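Local coordinates for MREC protein (Listeria monocytogenes, PDB 2J5U) that helps to form and maintain bacterial cell shape, and assembles as dimers into a larger oligomer, at the interface of chains A and B. Coordinates in Å, arbitrary orientation; residue numbers count along the deposited sequence, not the author numbering. Chains: chain A/B, MREC protein.

Contact 1: the interface of chains A and B. Residues chain A 52, 56, 64-66; chain B 47-48, 51, 220.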
loop_
_atom_site.group_PDB
_atom_site.type_symbol
_atom_site.label_atom_id
_atom_site.label_comp_id
_atom_site.label_asym_id
_atom_site.label_seq_id
_atom_site.Cartn_x
_atom_site.Cartn_y
_atom_site.Cartn_z
ATOM N N ASN A 52 40.690 -28.971 -18.806
ATOM C CA ASN A 52 40.371 -30.087 -17.929
ATOM C C ASN A 52 41.009 -29.862 -16.556
ATOM O O ASN A 52 40.390 -30.125 -15.524
ATOM C CB ASN A 52 40.884 -31.393 -18.551
ATOM C CG ASN A 52 40.484 -32.627 -17.754
ATOM O OD1 ASN A 52 40.944 -32.830 -16.633
ATOM N ND2 ASN A 52 39.621 -33.456 -18.334
ATOM N N LYS A 56 38.929 -29.452 -12.944
ATOM C CA LYS A 56 39.216 -30.301 -11.792
ATOM C C LYS A 56 39.662 -29.480 -10.599
ATOM O O LYS A 56 39.528 -29.928 -9.458
ATOM C CB LYS A 56 40.278 -31.353 -12.132
ATOM C CG LYS A 56 39.746 -32.541 -12.926
ATOM C CD LYS A 56 40.870 -33.429 -13.441
ATOM C CE LYS A 56 40.318 -34.588 -14.251
ATOM N NZ LYS A 56 41.372 -35.315 -15.018
ATOM N N SER A 64 42.992 -37.692 -10.292
ATOM C CA SER A 64 41.915 -38.295 -11.056
ATOM C C SER A 64 42.405 -39.619 -11.643
ATOM O O SER A 64 43.590 -39.947 -11.586
ATOM C CB SER A 64 41.469 -37.373 -12.186
ATOM O OG SER A 64 42.361 -37.463 -13.276
ATOM N N ILE A 65 41.476 -40.362 -12.222
ATOM C CA ILE A 65 41.763 -41.648 -12.804
ATOM C C ILE A 65 42.784 -41.627 -13.947
ATOM O O ILE A 65 43.359 -42.659 -14.268
ATOM C CB ILE A 65 40.446 -42.294 -13.286
ATOM C CG1 ILE A 65 40.343 -43.733 -12.779
ATOM C CG2 ILE A 65 40.338 -42.203 -14.795
ATOM C CD1 ILE A 65 41.426 -44.630 -13.243
ATOM N N ARG A 66 43.042 -40.475 -14.560
ATOM C CA ARG A 66 44.005 -40.458 -15.670
ATOM C C ARG A 66 45.422 -39.983 -15.361
ATOM O O ARG A 66 46.298 -40.089 -16.211
ATOM C CB ARG A 66 43.480 -39.611 -16.824
ATOM C CG ARG A 66 42.010 -39.332 -16.771
ATOM C CD ARG A 66 41.582 -38.534 -17.983
ATOM N NE ARG A 66 41.841 -39.257 -19.222
ATOM C CZ ARG A 66 42.713 -38.858 -20.140
ATOM N NH1 ARG A 66 42.888 -39.578 -21.246
ATOM N NH2 ARG A 66 43.409 -37.739 -19.944
ATOM N N ASP B 47 38.838 -38.583 -25.048
ATOM C CA ASP B 47 38.686 -38.730 -23.604
ATOM C C ASP B 47 38.580 -37.400 -22.875
ATOM O O ASP B 47 37.766 -37.253 -21.966
ATOM C CB ASP B 47 39.844 -39.541 -23.008
ATOM C CG ASP B 47 39.534 -41.039 -22.908
ATOM O OD1 ASP B 47 40.386 -41.785 -22.375
ATOM O OD2 ASP B 47 38.450 -41.475 -23.353
ATOM N N LEU B 48 39.405 -36.432 -23.259
ATOM C CA LEU B 48 39.364 -35.132 -22.609
ATOM C C LEU B 48 38.044 -34.424 -22.886
ATOM O O LEU B 48 37.458 -33.801 -21.996
ATOM C CB LEU B 48 40.535 -34.284 -23.083
ATOM C CG LEU B 48 41.852 -34.696 -22.427
ATOM C CD1 LEU B 48 43.017 -34.072 -23.164
ATOM C CD2 LEU B 48 41.838 -34.267 -20.968
ATOM N N GLU B 51 35.391 -35.909 -20.664
ATOM C CA GLU B 51 35.635 -35.575 -19.269
ATOM C C GLU B 51 35.403 -34.090 -18.991
ATOM O O GLU B 51 34.990 -33.703 -17.892
ATOM C CB GLU B 51 37.054 -35.990 -18.864
ATOM C CG GLU B 51 37.308 -35.908 -17.372
ATOM C CD GLU B 51 38.421 -36.823 -16.928
ATOM O OE1 GLU B 51 38.356 -38.030 -17.250
ATOM O OE2 GLU B 51 39.353 -36.343 -16.251
ATOM N N ASN B 220 32.424 -42.118 -13.838
ATOM C CA ASN B 220 33.784 -41.676 -13.659
ATOM C C ASN B 220 33.801 -40.680 -12.513
ATOM O O ASN B 220 34.282 -40.976 -11.424
ATOM C CB ASN B 220 34.292 -41.017 -14.930
ATOM C CG ASN B 220 35.731 -40.584 -14.815
ATOM O OD1 ASN B 220 36.224 -39.840 -15.659
ATOM N ND2 ASN B 220 36.424 -41.052 -13.767
#
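The ammonium nitrogen NZ of A:Lys56 meets the carboxylate of B:Glu51 across the interface: NZ donates a hydrogen bond to OE2 at 2.6 Å, which is also a salt bridge. The lysine CE is modelled too near the same oxygen, so the exact geometry is doubtful. From its own chain NZ also bonds the hydroxyl OG of A:Ser64 at 2.9 Å and, weakly, the amide oxygen OD1 of A:Asn52. The lysine is extended beyond CG and crosses the glutamate at about a right angle. B:Glu51 starts with CG anti to its backbone N (chi1 -170°), which sends the carboxylate away from its helix toward chain A. There A:Arg66 slides past it in the opposite direction, CD 3.3 Å from OE1, with the guanidinium and carboxylate planes 83° apart. The arginine tip goes on to B:Asp47, where NH1 makes a longer salt bridge of 3.5 Å to OD1. On the helix side, ND2 of A:Asn52 lies 3.5 Å from both CG of B:Glu51 and the methyl CD2 of B:Leu48. The gathered positive charges probably favour an ionised B:Glu51. In the fold, B:Glu51 reaches from helix 39-60 of chain B between helix 31-58 of chain A and the loop leading into strand 68-77.

Contact 2: the interface of chains A and B. Residues chain A 232-235; chain B 76-77, 88.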
loop_
_atom_site.group_PDB
_atom_site.type_symbol
_atom_site.label_atom_id
_atom_site.label_comp_id
_atom_site.label_asym_id
_atom_site.label_seq_id
_atom_site.Cartn_x
_atom_site.Cartn_y
_atom_site.Cartn_z
ATOM N N GLY A 232 42.542 -49.670 -6.422
ATOM C CA GLY A 232 41.251 -50.298 -6.231
ATOM C C GLY A 232 41.337 -51.750 -5.800
ATOM O O GLY A 232 42.143 -52.523 -6.327
ATOM N N THR A 233 40.488 -52.125 -4.847
ATOM C CA THR A 233 40.461 -53.488 -4.334
ATOM C C THR A 233 39.320 -54.341 -4.896
ATOM O O THR A 233 39.266 -55.543 -4.636
ATOM C CB THR A 233 40.346 -53.485 -2.806
ATOM O OG1 THR A 233 40.528 -52.151 -2.318
ATOM C CG2 THR A 233 41.405 -54.397 -2.192
ATOM N N THR A 234 38.420 -53.728 -5.667
ATOM C CA THR A 234 37.267 -54.434 -6.256
ATOM C C THR A 234 37.680 -55.570 -7.207
ATOM O O THR A 234 36.825 -56.251 -7.781
ATOM C CB THR A 234 36.324 -53.453 -7.039
ATOM O OG1 THR A 234 36.072 -52.285 -6.248
ATOM C CG2 THR A 234 34.982 -54.118 -7.359
ATOM N N ASP A 235 38.986 -55.767 -7.377
ATOM C CA ASP A 235 39.492 -56.829 -8.247
ATOM C C ASP A 235 40.036 -57.952 -7.358
ATOM O O ASP A 235 41.245 -58.266 -7.467
ATOM C CB ASP A 235 40.605 -56.287 -9.161
ATOM C CG ASP A 235 40.864 -57.177 -10.379
ATOM O OD1 ASP A 235 41.839 -56.905 -11.119
ATOM O OD2 ASP A 235 40.095 -58.139 -10.603
ATOM N N ILE B 76 37.376 -45.369 -8.857
ATOM C CA ILE B 76 38.722 -45.879 -9.043
ATOM C C ILE B 76 38.737 -47.368 -9.285
ATOM O O ILE B 76 39.785 -47.944 -9.553
ATOM C CB ILE B 76 39.597 -45.613 -7.815
ATOM C CG1 ILE B 76 38.977 -46.292 -6.592
ATOM C CG2 ILE B 76 39.754 -44.124 -7.608
ATOM C CD1 ILE B 76 39.840 -46.257 -5.360
ATOM N N SER B 77 37.581 -48.003 -9.197
ATOM C CA SER B 77 37.556 -49.435 -9.388
ATOM C C SER B 77 36.165 -49.993 -9.618
ATOM O O SER B 77 35.211 -49.594 -8.967
ATOM C CB SER B 77 38.179 -50.095 -8.169
ATOM O OG SER B 77 37.993 -51.489 -8.217
ATOM N N GLU B 88 33.779 -48.349 -6.673
ATOM C CA GLU B 88 34.627 -47.858 -5.598
ATOM C C GLU B 88 35.111 -46.434 -5.878
ATOM O O GLU B 88 35.562 -46.133 -6.985
ATOM C CB GLU B 88 35.816 -48.788 -5.427
ATOM C CG GLU B 88 36.561 -48.583 -4.135
ATOM C CD GLU B 88 37.603 -49.662 -3.908
ATOM O OE1 GLU B 88 38.214 -49.691 -2.812
ATOM O OE2 GLU B 88 37.808 -50.480 -4.837
#
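The carboxylate of B:Glu88 takes donors from chain A on opposite sides of its plane. The backbone N of A:Thr233 approaches OE2 on the syn side at 3.1 Å, tilted 17° toward one face. Displaced toward the other face, 38° out of the plane, the hydroxyl OG1 of A:Thr234 reaches the same oxygen at 2.9 Å. The backbone N of A:Thr234 adds a weak, bent bond to OE2. At OE1, the other oxygen, OG1 of A:Thr233 makes a weak bond of 3.4 Å. Donors at both oxygens, though the one at OE1 is weak, probably limit how far the carboxylate can turn, and the backbone NH groups of A:Thr233 and A:Thr234 probably favour its charged form. B:Glu88 gets there as a straight arm: CG is anti to the backbone N (chi1 -165°) and the rest of the chain is extended, so it stretches out from strand 86-89 toward chain A. A:Thr234 passes it in the opposite direction and turns OG1 also toward B:Ser77. The two hydroxyls are 2.9 Å apart, but the serine oxygen is modelled too close to the threonine carbon, which leaves this bond doubtful. CA of A:Gly232 packs more soundly against CB of B:Ser77 at 3.6 Å. The site holds the last modelled stretch of chain A, residues 232-235, against strands 70-77 and 86-89 of chain B, which probably steadies their pairing.

Contact 3: the interface of chains A and B. Residues chain A 230; chain B 90, 119-120.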
loop_
_atom_site.group_PDB
_atom_site.type_symbol
_atom_site.label_atom_id
_atom_site.label_comp_id
_atom_site.label_asym_id
_atom_site.label_seq_id
_atom_site.Cartn_x
_atom_site.Cartn_y
_atom_site.Cartn_z
ATOM N N GLU A 230 44.042 -43.521 -6.411
ATOM C CA GLU A 230 44.074 -44.488 -5.327
ATOM C C GLU A 230 43.890 -45.882 -5.922
ATOM O O GLU A 230 43.194 -46.049 -6.923
ATOM C CB GLU A 230 42.932 -44.187 -4.361
ATOM C CG GLU A 230 42.773 -45.171 -3.222
ATOM C CD GLU A 230 43.844 -45.024 -2.168
ATOM O OE1 GLU A 230 43.713 -45.670 -1.109
ATOM O OE2 GLU A 230 44.816 -44.267 -2.393
ATOM N N ASP B 90 37.408 -42.833 -4.630
ATOM C CA ASP B 90 38.639 -42.415 -3.958
ATOM C C ASP B 90 38.476 -41.473 -2.763
ATOM O O ASP B 90 39.355 -40.648 -2.491
ATOM C CB ASP B 90 39.584 -41.760 -4.968
ATOM C CG ASP B 90 39.012 -40.483 -5.544
ATOM O OD1 ASP B 90 39.731 -39.764 -6.279
ATOM O OD2 ASP B 90 37.828 -40.204 -5.260
ATOM N N LYS B 119 40.900 -44.032 2.884
ATOM C CA LYS B 119 40.994 -43.152 1.719
ATOM C C LYS B 119 40.055 -43.504 0.554
ATOM O O LYS B 119 40.131 -42.901 -0.521
ATOM C CB LYS B 119 42.445 -43.149 1.227
ATOM C CG LYS B 119 43.445 -42.549 2.215
ATOM C CD LYS B 119 43.481 -41.042 2.073
ATOM C CE LYS B 119 43.908 -40.668 0.661
ATOM N NZ LYS B 119 43.852 -39.209 0.409
ATOM N N SER B 120 39.170 -44.473 0.766
ATOM C CA SER B 120 38.242 -44.882 -0.281
ATOM C C SER B 120 36.946 -45.445 0.292
ATOM O O SER B 120 36.777 -45.520 1.509
ATOM C CB SER B 120 38.890 -45.945 -1.163
ATOM O OG SER B 120 38.965 -47.181 -0.479
#
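A:Glu230 leans over loops of the beta-barrel core that chain B shares with the MreC family. Its CB faces CB of B:Asp90 at 4.2 Å, a loose contact between two methylene groups. From there CG runs on over the chain B surface and lies 4.5 Å from CB of B:Ser120. The chain then bends at chi2 (74°), and this kink brings the carboxylate to B:Lys119. The carboxylate carbon CD comes to 4.1 Å from CB of B:Lys119, and the oxygen OE1 to 3.7 Å from the same atom. At the tip, therefore, the acid rests against the first methylene of the lysine and not against its ammonium group. The two side chains cross at about a right angle. B:Lys119 folds at both chi2 and chi3, which leaves NZ 5.9 Å from OE2, too far for a salt bridge, although the opposite charges may still attract each other weakly. In B:Asp90 it is CB that makes the approach, while the carboxylate points away from A:Glu230. On the chain B side, B:Asp90 follows strand 86-89 directly, while B:Lys119 and B:Ser120 belong to the turn joining strands 108-116 and 121-125. A:Glu230 sits in the stretch that leaves strand 221-227.

Measured between the centres of their C-alpha atoms, contacts 2 and 3 lie about 9 Å apart, and contact 1 is about 17 Å from contact 2 and 16 Å from contact 3. Contacts 2 and 3 use one stretch of chain A, following strand 221-227, laid over the strand 86-89 region of chain B. Contact 1 instead joins the long helices and the loop after the helix of chain A, with B:Asn220, just before strand 221-227 of chain B, beside them. The chains thus meet through helix and barrel regions, without an exact two-fold, probably as the dimer that builds the 24-subunit assembly.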